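PDB 7C8F: H127A/Y244A mutant of alginate lyase AlyC3 in complex with dimannuronate from Psychromonas sp., which probably depolymerises the brown-algal polysaccharide alginate by beta-elimination. Local coordinates for residues B[66-72]-B[249-255]; B[1-5]-B[41-45]; B[209-214]-B[225-229]. All coordinates share one frame. Residue numbers count along the deposited sequence, not the author numbering.

Interaction 1: residues B[66-72]-B[249-255]; sequences ALVFKMK and GMSEAHF
Phe69 turns the edge of its ring toward the face of Phe255 in an offset edge-to-face pair, centroids 5.2 Å apart, planes at 68°, Phe69 CD1 3.6 Å from Phe255 CD1; both side chains are m at chi1. The two rings project from one face of a sheet in which strands 67-72 and 250-255 are neighbours, their axes antiparallel at 171° and approaching to 4.5 Å. Leu67, Phe69 and Met71 sit opposite Phe255, Ala253 and Ser251 as hydrogen-bonded pairs: Leu67 N to Phe255 O and Phe255 N to Leu67 O both measure 2.8 Å, Phe69 N to Ala253 O 3.0 Å, Ala253 N to Phe69 O 2.9 Å, Met71 N to Ser251 O 3.2 Å and Ser251 N to Met71 O 2.8 Å. On this buried face Phe69, Met71, Ser251 and Ala253 meet Val242 of strand 242-245, Phe255 rests on Ala99 and Val101, and Ser251 OG bonds Asn244. Val68, Lys70 and Lys72 form non-hydrogen-bonded pairs with His254, Glu252 and Met250 on the other face. There Val68 CG2 makes a CH-pi contact 3.8 Å from the His254 ring centroid, and His254 NE2 donates to Glu252 OE2 at 2.5 Å. Lys70 NZ lies 4.0 Å from Glu252 OE1, a long salt bridge, and donates to a water 2.7 Å away that donates to Glu252 OE2 at 3.1 Å. This is regular antiparallel pairing in the PL7 beta-jelly roll. Mainly apolar and aromatic inward, Ser251 excepted, the contact carries outward a carboxylate that accepts from His254 and water, Lys70 staying at long range.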
loop_
_atom_site.group_PDB
_atom_site.type_symbol
_atom_site.label_atom_id
_atom_site.label_comp_id
_atom_site.label_asym_id
_atom_site.label_seq_id
_atom_site.Cartn_x
_atom_site.Cartn_y
_atom_site.Cartn_z
ATOM N N ALA B 66 20.471 22.677 25.990
ATOM C CA ALA B 66 19.315 21.977 25.449
ATOM C C ALA B 66 18.902 22.616 24.134
ATOM O O ALA B 66 18.930 23.842 23.979
ATOM C CB ALA B 66 18.140 22.030 26.427
ATOM N N LEU B 67 18.514 21.774 23.178
ATOM C CA LEU B 67 17.885 22.250 21.956
ATOM C C LEU B 67 16.421 22.530 22.258
ATOM O O LEU B 67 15.674 21.620 22.659
ATOM C CB LEU B 67 18.033 21.198 20.858
ATOM C CG LEU B 67 17.418 21.541 19.503
ATOM C CD1 LEU B 67 17.999 22.855 18.949
ATOM C CD2 LEU B 67 17.638 20.392 18.522
ATOM N N VAL B 68 16.003 23.777 22.087
ATOM C CA VAL B 68 14.686 24.243 22.503
ATOM C C VAL B 68 13.802 24.436 21.284
ATOM O O VAL B 68 14.189 25.124 20.332
ATOM C CB VAL B 68 14.785 25.549 23.305
ATOM C CG1 VAL B 68 13.389 26.044 23.682
ATOM C CG2 VAL B 68 15.668 25.330 24.526
ATOM N N PHE B 69 12.621 23.818 21.306
ATOM C CA PHE B 69 11.570 24.058 20.328
ATOM C C PHE B 69 10.371 24.677 21.033
ATOM O O PHE B 69 9.902 24.144 22.045
ATOM C CB PHE B 69 11.081 22.751 19.684
ATOM C CG PHE B 69 12.124 21.992 18.914
ATOM C CD1 PHE B 69 13.014 21.141 19.558
ATOM C CD2 PHE B 69 12.161 22.069 17.527
ATOM C CE1 PHE B 69 13.946 20.403 18.850
ATOM C CE2 PHE B 69 13.093 21.335 16.810
ATOM C CZ PHE B 69 13.982 20.501 17.460
ATOM N N LYS B 70 9.827 25.751 20.470
ATOM C CA LYS B 70 8.585 26.341 20.948
ATOM C C LYS B 70 7.646 26.599 19.779
ATOM O O LYS B 70 8.085 26.798 18.643
ATOM C CB LYS B 70 8.866 27.680 21.653
ATOM C CG LYS B 70 9.807 27.546 22.847
ATOM C CD LYS B 70 10.315 28.905 23.341
ATOM C CE LYS B 70 9.469 29.452 24.468
ATOM N NZ LYS B 70 10.051 30.722 24.994
ATOM N N MET B 71 6.348 26.606 20.060
ATOM C CA MET B 71 5.360 27.045 19.086
ATOM C C MET B 71 4.057 27.383 19.789
ATOM O O MET B 71 3.664 26.709 20.749
ATOM C CB MET B 71 5.101 25.971 18.019
ATOM C CG MET B 71 4.142 26.399 16.897
ATOM S SD MET B 71 4.546 27.994 16.141
ATOM C CE MET B 71 6.270 27.757 15.697
ATOM N N LYS B 72 3.364 28.382 19.291
ATOM C CA LYS B 72 2.044 28.756 19.779
ATOM C C LYS B 72 0.968 28.485 18.758
ATOM O O LYS B 72 1.214 28.440 17.592
ATOM C CB LYS B 72 1.997 30.217 20.246
ATOM C CG LYS B 72 2.255 31.252 19.195
ATOM C CD LYS B 72 1.771 32.621 19.669
ATOM C CE LYS B 72 2.178 33.726 18.721
ATOM N NZ LYS B 72 1.523 35.050 18.992
ATOM N N GLY B 249 -2.301 28.657 23.469
ATOM C CA GLY B 249 -1.122 28.569 24.303
ATOM C C GLY B 249 0.139 28.251 23.522
ATOM O O GLY B 249 0.106 28.011 22.311
ATOM N N MET B 250 1.258 28.231 24.239
ATOM C CA MET B 250 2.561 27.960 23.643
ATOM C C MET B 250 3.190 26.733 24.287
ATOM O O MET B 250 3.243 26.624 25.517
ATOM C CB MET B 250 3.521 29.143 23.769
ATOM C CG MET B 250 4.785 28.913 22.948
ATOM S SD MET B 250 5.996 30.226 23.058
ATOM C CE MET B 250 5.156 31.538 22.172
ATOM N N SER B 251 3.672 25.824 23.454
ATOM C CA SER B 251 4.395 24.656 23.925
ATOM C C SER B 251 5.892 24.940 23.919
ATOM O O SER B 251 6.380 25.823 23.206
ATOM C CB SER B 251 4.115 23.473 23.005
ATOM O OG SER B 251 4.527 23.804 21.692
ATOM N N GLU B 252 6.624 24.160 24.706
ATOM C CA GLU B 252 8.063 24.323 24.836
ATOM C C GLU B 252 8.655 22.980 25.221
ATOM O O GLU B 252 8.280 22.409 26.252
ATOM C CB GLU B 252 8.413 25.382 25.888
ATOM C CG GLU B 252 9.903 25.543 26.091
ATOM C CD GLU B 252 10.246 26.721 26.978
ATOM O OE1 GLU B 252 9.334 27.524 27.277
ATOM O OE2 GLU B 252 11.426 26.841 27.368
ATOM N N ALA B 253 9.553 22.464 24.388
ATOM C CA ALA B 253 10.262 21.223 24.652
ATOM C C ALA B 253 11.760 21.485 24.646
ATOM O O ALA B 253 12.273 22.181 23.759
ATOM C CB ALA B 253 9.926 20.156 23.604
ATOM N N HIS B 254 12.458 20.917 25.627
ATOM C CA HIS B 254 13.911 21.009 25.740
ATOM C C HIS B 254 14.514 19.638 25.481
ATOM O O HIS B 254 14.212 18.678 26.199
ATOM C CB HIS B 254 14.320 21.528 27.122
ATOM C CG HIS B 254 13.987 22.970 27.334
ATOM N ND1 HIS B 254 14.603 23.738 28.301
ATOM C CD2 HIS B 254 13.107 23.790 26.709
ATOM C CE1 HIS B 254 14.118 24.966 28.260
ATOM N NE2 HIS B 254 13.207 25.025 27.306
ATOM N N PHE B 255 15.342 19.534 24.442
ATOM C CA PHE B 255 15.998 18.281 24.084
ATOM C C PHE B 255 17.453 18.347 24.540
ATOM O O PHE B 255 18.272 19.044 23.928
ATOM C CB PHE B 255 15.969 18.079 22.569
ATOM C CG PHE B 255 14.636 17.616 22.016
ATOM C CD1 PHE B 255 13.543 18.471 21.959
ATOM C CD2 PHE B 255 14.505 16.341 21.485
ATOM C CE1 PHE B 255 12.321 18.046 21.425
ATOM C CE2 PHE B 255 13.281 15.911 20.934
ATOM C CZ PHE B 255 12.196 16.762 20.911
HETATM O O HOH W 1 12.161 29.619 26.173
#

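Interaction 2: residues B[1-5]-B[41-45]; sequences NVQFS and KEYFA
The carboxylate of Glu42 is the acceptor on which the polar half of this contact depends. Val2 N reaches it through two weak hydrogen bonds, 2.9 Å to Glu42 OE2 but with a bent angle of 128°, and 3.4 Å to Glu42 OE1 at a nearly straight 176°. The amino terminus adds a long salt bridge, Asn1 N to Glu42 OE2 at 3.9 Å, and makes a weak hydrogen bond to Asp33. By contrast, Asn1 OD1 and Glu42 OE1, 3.5 Å apart, are two acceptors and do not bond. Residues 1-5 are extended but belong to no strand, whereas 42-44 is a short strand; no backbone-to-backbone hydrogen bond joins them, and the nearest CA atoms, those of Val2 and Glu42, are 7.2 Å apart. Glu42 and Phe44 instead make backbone hydrogen bonds to Ile31 and Leu29 of strand 27-31. Val2 (chi1 t), Phe4, Glu42 and Phe44 (all chi1 m) direct their CA-to-CB bonds across the gap. Phe4 presents its edge to the face of Phe44, centroids 4.6 Å apart, planes at 73°, Phe4 CZ 3.5 Å from Phe44 CG; Val2 CB lies 3.7 Å from Phe44 CZ. The N-terminal arm diverges from strand 42-44, an edge strand of the larger beta-sheet, touching it through Asn1, Val2 and Phe4, while Gln3 O and the Ser5 backbone bond Asn55 and Val54. Since its polar bonds are long or weak, close aromatic and aliphatic packing supplies much of the fit, with Glu42, at long range, and Asp33 near the terminal charge.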
loop_
_atom_site.group_PDB
_atom_site.type_symbol
_atom_site.label_atom_id
_atom_site.label_comp_id
_atom_site.label_asym_id
_atom_site.label_seq_id
_atom_site.Cartn_x
_atom_site.Cartn_y
_atom_site.Cartn_z
ATOM N N ASN B 1 6.644 35.660 7.359
ATOM C CA ASN B 1 7.991 35.166 7.152
ATOM C C ASN B 1 8.658 34.846 8.459
ATOM O O ASN B 1 8.713 35.670 9.330
ATOM C CB ASN B 1 8.810 36.211 6.423
ATOM C CG ASN B 1 9.798 35.600 5.478
ATOM O OD1 ASN B 1 9.570 34.537 4.937
ATOM N ND2 ASN B 1 10.888 36.270 5.274
ATOM N N VAL B 2 9.176 33.635 8.596
ATOM C CA VAL B 2 9.854 33.251 9.823
ATOM C C VAL B 2 11.228 33.910 9.790
ATOM O O VAL B 2 11.874 33.945 8.764
ATOM C CB VAL B 2 10.013 31.723 9.978
ATOM C CG1 VAL B 2 10.884 31.410 11.160
ATOM C CG2 VAL B 2 8.683 31.023 10.155
ATOM N N GLN B 3 11.651 34.436 10.931
ATOM C CA GLN B 3 12.922 35.144 11.070
ATOM C C GLN B 3 13.977 34.448 11.906
ATOM O O GLN B 3 13.665 33.594 12.678
ATOM C CB GLN B 3 12.679 36.535 11.677
ATOM C CG GLN B 3 11.719 36.581 12.847
ATOM C CD GLN B 3 12.249 35.995 14.146
ATOM O OE1 GLN B 3 13.412 36.173 14.500
ATOM N NE2 GLN B 3 11.375 35.280 14.870
ATOM N N PHE B 4 15.230 34.845 11.732
ATOM C CA PHE B 4 16.334 34.286 12.466
ATOM C C PHE B 4 17.092 35.412 13.142
ATOM O O PHE B 4 17.239 36.468 12.573
ATOM C CB PHE B 4 17.226 33.392 11.573
ATOM C CG PHE B 4 16.487 32.241 10.968
ATOM C CD1 PHE B 4 15.576 31.536 11.693
ATOM C CD2 PHE B 4 16.659 31.899 9.673
ATOM C CE1 PHE B 4 14.863 30.506 11.155
ATOM C CE2 PHE B 4 15.928 30.861 9.119
ATOM C CZ PHE B 4 15.036 30.167 9.867
ATOM N N SER B 5 17.492 35.200 14.386
ATOM C CA SER B 5 18.239 36.165 15.186
ATOM C C SER B 5 18.675 35.475 16.450
ATOM O O SER B 5 17.858 34.841 17.069
ATOM C CB SER B 5 17.367 37.323 15.647
ATOM O OG SER B 5 18.112 38.166 16.471
ATOM N N LYS B 41 3.290 26.604 7.129
ATOM C CA LYS B 41 4.592 25.991 7.337
ATOM C C LYS B 41 5.685 26.489 6.399
ATOM O O LYS B 41 5.495 26.573 5.238
ATOM C CB LYS B 41 4.466 24.477 7.198
ATOM C CG LYS B 41 5.578 23.699 7.835
ATOM C CD LYS B 41 5.068 22.346 8.286
ATOM C CE LYS B 41 4.900 21.438 7.082
ATOM N NZ LYS B 41 4.228 20.158 7.395
ATOM N N GLU B 42 6.831 26.806 6.951
ATOM C CA GLU B 42 7.987 27.251 6.211
ATOM C C GLU B 42 9.095 26.241 6.394
ATOM O O GLU B 42 9.161 25.579 7.371
ATOM C CB GLU B 42 8.438 28.579 6.709
ATOM C CG GLU B 42 7.411 29.646 6.494
ATOM C CD GLU B 42 7.980 31.021 6.623
ATOM O OE1 GLU B 42 9.042 31.297 6.083
ATOM O OE2 GLU B 42 7.328 31.841 7.226
ATOM N N TYR B 43 9.946 26.161 5.400
ATOM C CA TYR B 43 11.027 25.224 5.348
ATOM C C TYR B 43 12.363 25.902 5.312
ATOM O O TYR B 43 12.534 26.836 4.603
ATOM C CB TYR B 43 10.840 24.353 4.101
ATOM C CG TYR B 43 9.507 23.672 4.018
ATOM C CD1 TYR B 43 8.385 24.319 3.548
ATOM C CD2 TYR B 43 9.373 22.378 4.405
ATOM C CE1 TYR B 43 7.191 23.667 3.479
ATOM C CE2 TYR B 43 8.193 21.726 4.336
ATOM C CZ TYR B 43 7.097 22.379 3.876
ATOM O OH TYR B 43 5.946 21.699 3.855
ATOM N N PHE B 44 13.311 25.398 6.077
ATOM C CA PHE B 44 14.671 25.921 6.126
ATOM C C PHE B 44 15.643 24.757 6.180
ATOM O O PHE B 44 15.275 23.632 6.529
ATOM C CB PHE B 44 14.874 26.854 7.320
ATOM C CG PHE B 44 13.904 28.000 7.349
ATOM C CD1 PHE B 44 14.107 29.117 6.551
ATOM C CD2 PHE B 44 12.778 27.954 8.150
ATOM C CE1 PHE B 44 13.208 30.171 6.565
ATOM C CE2 PHE B 44 11.875 29.004 8.174
ATOM C CZ PHE B 44 12.091 30.114 7.376
ATOM N N ALA B 45 16.897 25.034 5.828
ATOM C CA ALA B 45 17.925 24.003 5.808
ATOM C C ALA B 45 17.509 22.808 4.954
ATOM O O ALA B 45 17.707 21.646 5.322
ATOM C CB ALA B 45 18.323 23.582 7.223
#

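Interaction 3: residues B[209-214]-B[225-229]; sequences VGNKQL and EHDID
Lys212 NZ and Asp229 OD1 form a salt bridge of 3.2 Å, its hydrogen bond weak, and a water completes the link, 2.9 Å from both Lys212 NZ, from which it accepts, and Asp229 OD2, to which it donates. The fully stretched lysine (m, then t throughout) spans to an aspartate whose stronger partner is Arg87 of the second subunit, so the pair lies at the dimer interface. Further along, Gln213 NE2 donates to Glu225 OE2 at 3.3 Å. Three backbone bonds of 2.9 Å set the antiparallel register: Ile228 N to Lys212 O, Leu214 N to His226 O, and His226 N to Leu214 O. Leu214 and His226 are thus a hydrogen-bonded pair, Gln213 and Asp227 a non-hydrogen-bonded one. These residues form the open end of the hairpin 213-218/221-227, at one margin of a jelly-roll sheet. Strand 213-218 is entered from 203-210 through a type I' turn, Gly210 to Gln213, with Asn211 (54/36) and Lys212 (62/26) both in the left-handed helical region and Gln213 N 2.9 Å from Gly210 O. Strand 221-227 leaves through an Asx turn, Asp227 OD1 accepting from Asp229 N at 2.9 Å. Ile228 (p, t) packs its CG2 3.9 Å from Leu214 CB and its CD1 4.0 Å from Val209 CG1, so it touches residues on both sides of the type I' turn, while Leu214 and His226 both rest on Val162 of the facing sheet.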
loop_
_atom_site.group_PDB
_atom_site.type_symbol
_atom_site.label_atom_id
_atom_site.label_comp_id
_atom_site.label_asym_id
_atom_site.label_seq_id
_atom_site.Cartn_x
_atom_site.Cartn_y
_atom_site.Cartn_z
ATOM N N VAL B 209 12.867 1.767 14.031
ATOM C CA VAL B 209 11.937 1.319 13.007
ATOM C C VAL B 209 12.712 0.483 12.000
ATOM O O VAL B 209 13.781 0.892 11.539
ATOM C CB VAL B 209 11.276 2.523 12.311
ATOM C CG1 VAL B 209 10.160 2.056 11.385
ATOM C CG2 VAL B 209 10.747 3.521 13.343
ATOM N N GLY B 210 12.165 -0.653 11.630
ATOM C CA GLY B 210 12.823 -1.551 10.696
ATOM C C GLY B 210 12.494 -2.987 11.048
ATOM O O GLY B 210 11.965 -3.290 12.115
ATOM N N ASN B 211 12.767 -3.883 10.100
ATOM C CA ASN B 211 12.491 -5.311 10.319
ATOM C C ASN B 211 11.036 -5.567 10.728
ATOM O O ASN B 211 10.739 -6.451 11.530
ATOM C CB ASN B 211 13.468 -5.916 11.336
ATOM C CG ASN B 211 13.390 -7.432 11.391
ATOM O OD1 ASN B 211 13.210 -8.093 10.370
ATOM N ND2 ASN B 211 13.502 -7.985 12.592
ATOM N N LYS B 212 10.109 -4.794 10.157
ATOM C CA LYS B 212 8.667 -4.947 10.433
ATOM C C LYS B 212 8.313 -4.698 11.898
ATOM O O LYS B 212 7.288 -5.193 12.392
ATOM C CB LYS B 212 8.102 -6.287 9.942
ATOM C CG LYS B 212 8.144 -6.409 8.428
ATOM C CD LYS B 212 7.615 -7.752 7.969
ATOM C CE LYS B 212 7.611 -7.801 6.447
ATOM N NZ LYS B 212 7.029 -9.091 5.939
ATOM N N GLN B 213 9.133 -3.903 12.587
ATOM C CA GLN B 213 8.906 -3.620 13.997
ATOM C C GLN B 213 9.050 -2.138 14.283
ATOM O O GLN B 213 9.885 -1.442 13.690
ATOM C CB GLN B 213 9.908 -4.346 14.914
ATOM C CG GLN B 213 9.783 -5.848 14.889
ATOM C CD GLN B 213 10.652 -6.507 15.948
ATOM O OE1 GLN B 213 11.864 -6.307 15.983
ATOM N NE2 GLN B 213 10.028 -7.287 16.823
ATOM N N LEU B 214 8.238 -1.680 15.225
ATOM C CA LEU B 214 8.375 -0.379 15.853
ATOM C C LEU B 214 8.716 -0.628 17.316
ATOM O O LEU B 214 7.913 -1.211 18.057
ATOM C CB LEU B 214 7.069 0.412 15.730
ATOM C CG LEU B 214 6.999 1.714 16.536
ATOM C CD1 LEU B 214 8.016 2.696 16.003
ATOM C CD2 LEU B 214 5.611 2.310 16.427
ATOM N N GLU B 225 7.092 -3.014 21.492
ATOM C CA GLU B 225 7.684 -3.846 20.437
ATOM C C GLU B 225 6.506 -4.279 19.575
ATOM O O GLU B 225 5.877 -5.316 19.819
ATOM C CB GLU B 225 8.436 -5.029 21.027
ATOM C CG GLU B 225 9.215 -5.837 20.008
ATOM C CD GLU B 225 10.208 -6.783 20.663
ATOM O OE1 GLU B 225 10.522 -6.589 21.859
ATOM O OE2 GLU B 225 10.674 -7.720 19.982
ATOM N N HIS B 226 6.191 -3.456 18.579
ATOM C CA HIS B 226 4.927 -3.532 17.861
ATOM C C HIS B 226 5.175 -3.981 16.423
ATOM O O HIS B 226 6.001 -3.394 15.714
ATOM C CB HIS B 226 4.257 -2.165 17.887
ATOM C CG HIS B 226 2.926 -2.134 17.210
ATOM N ND1 HIS B 226 1.825 -2.798 17.709
ATOM C CD2 HIS B 226 2.519 -1.541 16.063
ATOM C CE1 HIS B 226 0.795 -2.599 16.907
ATOM N NE2 HIS B 226 1.188 -1.832 15.906
ATOM N N ASP B 227 4.467 -5.025 15.992
ATOM C CA ASP B 227 4.577 -5.537 14.625
ATOM C C ASP B 227 3.920 -4.541 13.672
ATOM O O ASP B 227 2.760 -4.170 13.863
ATOM C CB ASP B 227 3.879 -6.903 14.568
ATOM C CG ASP B 227 3.914 -7.572 13.186
ATOM O OD1 ASP B 227 4.271 -6.937 12.184
ATOM O OD2 ASP B 227 3.539 -8.765 13.103
ATOM N N ILE B 228 4.674 -4.083 12.656
ATOM C CA ILE B 228 4.155 -3.122 11.684
ATOM C C ILE B 228 4.183 -3.681 10.263
ATOM O O ILE B 228 4.356 -2.931 9.298
ATOM C CB ILE B 228 4.900 -1.773 11.772
ATOM C CG1 ILE B 228 6.417 -1.956 11.616
ATOM C CG2 ILE B 228 4.590 -1.090 13.095
ATOM C CD1 ILE B 228 7.178 -0.654 11.359
ATOM N N ASP B 229 4.003 -4.969 10.123
ATOM C CA ASP B 229 3.947 -5.609 8.800
ATOM C C ASP B 229 2.941 -4.863 7.890
ATOM O O ASP B 229 3.163 -4.705 6.741
ATOM C CB ASP B 229 3.519 -7.074 9.000
ATOM C CG ASP B 229 3.702 -7.987 7.796
ATOM O OD1 ASP B 229 4.336 -7.671 6.866
ATOM O OD2 ASP B 229 3.208 -9.071 7.920
HETATM O O HOH W 2 5.467 -10.804 7.632
#

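How the interactions relate
Interactions 1 and 3 belong to the same antiparallel sheet but sit on opposite sides of the chain's centre, their own centres about 29 Å apart. Interaction 1 joins strands distant in sequence, and just over half of its residues are buried, none fully exposed; interaction 3 ties neighbouring strands at the sheet's margin, with its charged end turned to the second subunit. Interaction 2 is a surface contact on the other large sheet; its centre is about 16 Å from that of interaction 1, without touching it. A six-pair backbone ladder dominates interaction 1; interaction 3 has a short one, supplemented by charged side chains, whereas interaction 2 relies on side chains. An edge-to-face phenylalanine pair recurs in interactions 1 and 2, buried only in the first.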